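Local atomic coordinates of N-acetylmuramoyl-L-alanine amidase (Mycolicibacterium smegmatis, PDB entry 7AGM), a protein that probably hydrolyses the amide bond between N-acetylmuramic acid and L-alanine in bacterial peptidoglycan, using a bound zinc ion. Residues A[107-111]-A[184-188]; A[115-119]-A[151-157]. All coordinates share one frame; numbering follows the deposited sequence.

Interaction 1. Residues A[107-111]-A[184-188]; sequences HADGG and GNMKN. With ZN (zinc ion), chain C.
Asp109 and Asn185 pair as neighbours on parallel strands 102-109 and 178-185, at their C-terminal ends, in the mixed central sheet of the Amidase_3 domain. The backbone of Asp109 is bonded to 184-188 through both its N and its O. Its N donates to Gly184 O at 2.8 Å, and its O accepts from Met186 N at the same length. Past this bridge the strands give way to turns, and the side chain of Asn185 takes over. Its CB extends from the strand with CG anti to the backbone N (chi1 178°), which carries the amide toward Gly111. CG lies 3.4 Å from Gly111 N. OD1 accepts from two backbone donors. Gly111 N and Lys187 N each lie 2.9 Å from Asn185 OD1, from opposite faces of the amide and well out of its plane. The second bond makes an Asx turn inside the type I turn 185-188. ND2 makes a weak bond to Gly111 O and another hydrogen bond to Gly115 O. Apolar packing adds to the pairing where Ala108 CB rests 3.6 Å from Met186 CG; Met195 of helix 189-196 touches both side chains. At the start of the segment 107-111, His107 joins His17 and Glu52 on the zinc. His107 ND1 binds the ion at 2.0 Å, and a zinc-bound water donates to Ala108 O.

Interaction 2. Residues A[115-119]-A[151-157]; sequences GRGFH and IPPATYI
Gly115 meets Thr155 and Tyr156. Its CA lies 3.3 Å from Thr155 OG1, and Tyr156 CD1 packs close to its backbone. Next, Arg116 uses both backbone and side chain. Its O accepts from Thr155 N at 3.1 Å and also receives a CA-H...O contact from Ala154. The side chain leaves the backbone pointing away from 151-157, then bends at chi3 (-63°) and brings the guanidinium back over Pro152. Pro152 CG sits over one face, toward the rim, 3.5 Å from Arg116 NH1. NE makes a salt bridge to Asp191. Gly117 packs against the Pro152 carbonyl, its CA 3.0 Å from Pro152 O. Its positive phi, 110°, and this closeness both suit glycine. Here the loop leading into strand 119-123 and the loop between helix 134-148 and strand 162-165 are joined by a single backbone bridge, Phe118 with Pro153. Phe118 N donates to Pro152 O, and Phe118 O accepts from Ala154 N at 2.7 Å. The Phe118 ring takes Pro153 CA over one face in a CH-pi contact, while Ile151 O lies at its edge, near the ring plane, 3.2 Å from CE2. Ile151 CG2 packs beside CD2. Helix 134-148 also touches the ring, through Arg143, Leu146 and Ala147. His119 ends the segment. Ile157 CG2 stands over the centre of its imidazole, 3.5 Å from the centroid and 8° off the normal. A water at the ring edge, in its plane, hydrogen-bonds to His119 ND1 at 2.7 Å and donates to both Gly117 O and Tyr156 OH. Tyr156 OH is also hydrogen-bonded to Asp109 OD2.

In the fold
Interactions 1 and 2 have centres 9 Å apart and lie on the same side of the chain's centre. Interaction 2 is nested along the chain inside the loop closed by interaction 1: 107-111 comes first, then 115-119, 151-157 and 184-188. Strand 178-185 lies between strands 102-109 and 119-123 in the mixed sheet, so the two contacts adjoin through it. They touch directly. Asp109 OD2 and Tyr156 OH are 2.7 Å apart, a hydrogen bond between the zinc-side strand end and the loop 151-157. Asp191 in helix 189-196 also serves both, accepting from Asn185 N and Gly117 N. Interaction 1 carries the zinc ligand His107; interaction 2 stands further off, the His119 side chain about 9 Å from the ion.

Interaction 1. Residues A[107-111]-A[184-188]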
loop_
_atom_site.group_PDB
_atom_site.type_symbol
_atom_site.label_atom_id
_atom_site.label_comp_id
_atom_site.label_asym_id
_atom_site.label_seq_id
_atom_site.Cartn_x
_atom_site.Cartn_y
_atom_site.Cartn_z
ATOM N N HIS A 107 3.325 2.109 0.540
ATOM C CA HIS A 107 3.793 3.423 0.953
ATOM C C HIS A 107 4.958 3.275 1.914
ATOM O O HIS A 107 5.273 2.180 2.396
ATOM C CB HIS A 107 2.691 4.222 1.654
ATOM C CG HIS A 107 1.702 4.810 0.706
ATOM N ND1 HIS A 107 1.698 6.146 0.379
ATOM C CD2 HIS A 107 0.698 4.239 -0.002
ATOM C CE1 HIS A 107 0.730 6.377 -0.491
ATOM N NE2 HIS A 107 0.107 5.236 -0.737
ATOM N N ALA A 108 5.576 4.416 2.216
ATOM C CA ALA A 108 6.516 4.537 3.320
ATOM C C ALA A 108 6.245 5.846 4.044
ATOM O O ALA A 108 5.814 6.831 3.437
ATOM C CB ALA A 108 7.978 4.488 2.862
ATOM N N ASP A 109 6.515 5.849 5.342
ATOM C CA ASP A 109 6.023 6.865 6.253
ATOM C C ASP A 109 7.129 7.823 6.673
ATOM O O ASP A 109 8.325 7.559 6.503
ATOM C CB ASP A 109 5.464 6.186 7.506
ATOM C CG ASP A 109 4.474 7.044 8.249
ATOM O OD1 ASP A 109 3.952 8.023 7.663
ATOM O OD2 ASP A 109 4.224 6.727 9.428
ATOM N N GLY A 110 6.702 8.951 7.229
ATOM C CA GLY A 110 7.595 9.860 7.913
ATOM C C GLY A 110 7.148 10.072 9.344
ATOM O O GLY A 110 6.116 10.705 9.588
ATOM N N GLY A 111 7.897 9.524 10.297
ATOM C CA GLY A 111 7.581 9.669 11.698
ATOM C C GLY A 111 8.810 10.030 12.506
ATOM O O GLY A 111 9.883 10.304 11.949
ATOM N N GLY A 184 7.516 1.204 6.537
ATOM C CA GLY A 184 8.459 1.635 7.554
ATOM C C GLY A 184 8.545 3.142 7.565
ATOM O O GLY A 184 7.835 3.833 6.828
ATOM N N ASN A 185 9.449 3.643 8.404
ATOM C CA ASN A 185 9.655 5.075 8.592
ATOM C C ASN A 185 10.927 5.476 7.843
ATOM O O ASN A 185 12.031 5.075 8.225
ATOM C CB ASN A 185 9.794 5.365 10.084
ATOM C CG ASN A 185 10.051 6.831 10.383
ATOM O OD1 ASN A 185 9.988 7.682 9.495
ATOM N ND2 ASN A 185 10.319 7.135 11.657
ATOM N N MET A 186 10.772 6.284 6.792
ATOM C CA MET A 186 11.935 6.718 6.018
ATOM C C MET A 186 12.892 7.571 6.840
ATOM O O MET A 186 14.059 7.719 6.453
ATOM C CB MET A 186 11.500 7.504 4.779
ATOM C CG MET A 186 10.552 6.729 3.871
ATOM S SD MET A 186 10.598 7.284 2.146
ATOM C CE MET A 186 11.933 6.291 1.449
ATOM N N LYS A 187 12.423 8.143 7.945
ATOM C CA LYS A 187 13.251 8.966 8.814
ATOM C C LYS A 187 14.013 8.160 9.858
ATOM O O LYS A 187 14.817 8.739 10.596
ATOM C CB LYS A 187 12.392 10.023 9.514
ATOM C CG LYS A 187 11.549 10.855 8.565
ATOM C CD LYS A 187 12.420 11.616 7.584
ATOM C CE LYS A 187 11.574 12.503 6.685
ATOM N NZ LYS A 187 12.401 13.134 5.614
ATOM N N ASN A 188 13.787 6.854 9.938
ATOM C CA ASN A 188 14.459 5.969 10.884
ATOM C C ASN A 188 15.699 5.350 10.231
ATOM O O ASN A 188 15.647 4.958 9.062
ATOM C CB ASN A 188 13.511 4.855 11.327
ATOM C CG ASN A 188 14.209 3.791 12.144
ATOM O OD1 ASN A 188 14.581 2.742 11.624
ATOM N ND2 ASN A 188 14.391 4.054 13.433
HETATM ZN ZN ZN C . 2.849 7.701 1.024
HETATM O O HOH W 1 3.123 7.417 3.061
HETATM O O HOH W 2 3.265 9.555 2.018
HETATM O O HOH W 3 1.006 8.769 1.679
#

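Interaction 2. Residues A[115-119]-A[151-157]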
loop_
_atom_site.group_PDB
_atom_site.type_symbol
_atom_site.label_atom_id
_atom_site.label_comp_id
_atom_site.label_asym_id
_atom_site.label_seq_id
_atom_site.Cartn_x
_atom_site.Cartn_y
_atom_site.Cartn_z
ATOM N N GLY A 115 11.396 5.872 15.875
ATOM C CA GLY A 115 10.349 4.887 15.663
ATOM C C GLY A 115 10.538 4.194 14.325
ATOM O O GLY A 115 10.877 4.829 13.330
ATOM N N ARG A 116 10.320 2.882 14.315
ATOM C CA ARG A 116 10.461 2.106 13.093
ATOM C C ARG A 116 9.362 1.062 13.027
ATOM O O ARG A 116 8.623 0.836 13.993
ATOM C CB ARG A 116 11.829 1.417 13.002
ATOM C CG ARG A 116 11.968 0.173 13.878
ATOM C CD ARG A 116 13.152 -0.696 13.459
ATOM N NE ARG A 116 12.989 -1.209 12.104
ATOM C CZ ARG A 116 13.338 -2.432 11.704
ATOM N NH1 ARG A 116 13.875 -3.300 12.553
ATOM N NH2 ARG A 116 13.143 -2.789 10.444
ATOM N N GLY A 117 9.249 0.431 11.867
ATOM C CA GLY A 117 8.334 -0.677 11.688
ATOM C C GLY A 117 7.165 -0.322 10.783
ATOM O O GLY A 117 7.014 0.808 10.314
ATOM N N PHE A 118 6.335 -1.333 10.535
ATOM C CA PHE A 118 5.244 -1.244 9.567
ATOM C C PHE A 118 3.908 -0.942 10.245
ATOM O O PHE A 118 3.691 -1.236 11.425
ATOM C CB PHE A 118 5.111 -2.552 8.768
ATOM C CG PHE A 118 4.496 -3.685 9.556
ATOM C CD1 PHE A 118 3.110 -3.821 9.648
ATOM C CD2 PHE A 118 5.296 -4.602 10.224
ATOM C CE1 PHE A 118 2.543 -4.846 10.394
ATOM C CE2 PHE A 118 4.731 -5.634 10.971
ATOM C CZ PHE A 118 3.345 -5.753 11.051
ATOM N N HIS A 119 2.984 -0.383 9.467
ATOM C CA HIS A 119 1.585 -0.399 9.870
ATOM C C HIS A 119 0.693 -0.575 8.650
ATOM O O HIS A 119 1.028 -0.142 7.540
ATOM C CB HIS A 119 1.181 0.755 10.830
ATOM C CG HIS A 119 1.318 2.137 10.263
ATOM N ND1 HIS A 119 2.534 2.697 9.928
ATOM C CD2 HIS A 119 0.391 3.101 10.041
ATOM C CE1 HIS A 119 2.344 3.929 9.489
ATOM N NE2 HIS A 119 1.052 4.200 9.549
ATOM N N ILE A 151 9.757 -8.156 10.378
ATOM C CA ILE A 151 9.636 -6.704 10.312
ATOM C C ILE A 151 8.807 -6.283 11.519
ATOM O O ILE A 151 7.672 -6.752 11.669
ATOM C CB ILE A 151 8.967 -6.262 9.005
ATOM C CG1 ILE A 151 9.711 -6.836 7.800
ATOM C CG2 ILE A 151 8.886 -4.740 8.935
ATOM C CD1 ILE A 151 8.887 -6.812 6.537
ATOM N N PRO A 152 9.308 -5.419 12.395
ATOM C CA PRO A 152 8.556 -5.101 13.611
ATOM C C PRO A 152 7.336 -4.260 13.282
ATOM O O PRO A 152 7.383 -3.406 12.390
ATOM C CB PRO A 152 9.563 -4.301 14.451
ATOM C CG PRO A 152 10.482 -3.697 13.458
ATOM C CD PRO A 152 10.596 -4.696 12.330
ATOM N N PRO A 153 6.213 -4.488 13.958
ATOM C CA PRO A 153 5.099 -3.541 13.851
ATOM C C PRO A 153 5.530 -2.186 14.383
ATOM O O PRO A 153 6.316 -2.097 15.333
ATOM C CB PRO A 153 4.006 -4.172 14.723
ATOM C CG PRO A 153 4.711 -5.145 15.601
ATOM C CD PRO A 153 5.907 -5.627 14.840
ATOM N N ALA A 154 5.015 -1.132 13.751
ATOM C CA ALA A 154 5.431 0.230 14.058
ATOM C C ALA A 154 5.302 0.517 15.541
ATOM O O ALA A 154 4.302 0.173 16.172
ATOM C CB ALA A 154 4.590 1.241 13.277
ATOM N N THR A 155 6.325 1.176 16.079
ATOM C CA THR A 155 6.392 1.537 17.486
ATOM C C THR A 155 5.761 2.891 17.786
ATOM O O THR A 155 5.661 3.264 18.959
ATOM C CB THR A 155 7.859 1.569 17.939
ATOM O OG1 THR A 155 8.591 2.499 17.127
ATOM C CG2 THR A 155 8.496 0.188 17.815
ATOM N N TYR A 156 5.324 3.627 16.763
ATOM C CA TYR A 156 4.975 5.033 16.912
ATOM C C TYR A 156 3.582 5.398 16.420
ATOM O O TYR A 156 3.171 6.550 16.600
ATOM C CB TYR A 156 6.009 5.923 16.196
ATOM C CG TYR A 156 6.056 5.720 14.693
ATOM C CD1 TYR A 156 6.823 4.704 14.128
ATOM C CD2 TYR A 156 5.327 6.540 13.843
ATOM C CE1 TYR A 156 6.863 4.516 12.757
ATOM C CE2 TYR A 156 5.362 6.358 12.465
ATOM C CZ TYR A 156 6.130 5.344 11.930
ATOM O OH TYR A 156 6.167 5.156 10.565
ATOM N N ILE A 157 2.850 4.473 15.799
ATOM C CA ILE A 157 1.501 4.744 15.320
ATOM C C ILE A 157 0.793 3.403 15.219
ATOM O O ILE A 157 1.429 2.367 15.004
ATOM C CB ILE A 157 1.525 5.500 13.965
ATOM C CG1 ILE A 157 0.102 5.874 13.527
ATOM C CG2 ILE A 157 2.244 4.669 12.904
ATOM C CD1 ILE A 157 0.052 6.744 12.292
HETATM O O HOH W 4 11.376 2.016 17.264
HETATM O O HOH W 5 5.167 2.580 9.552
#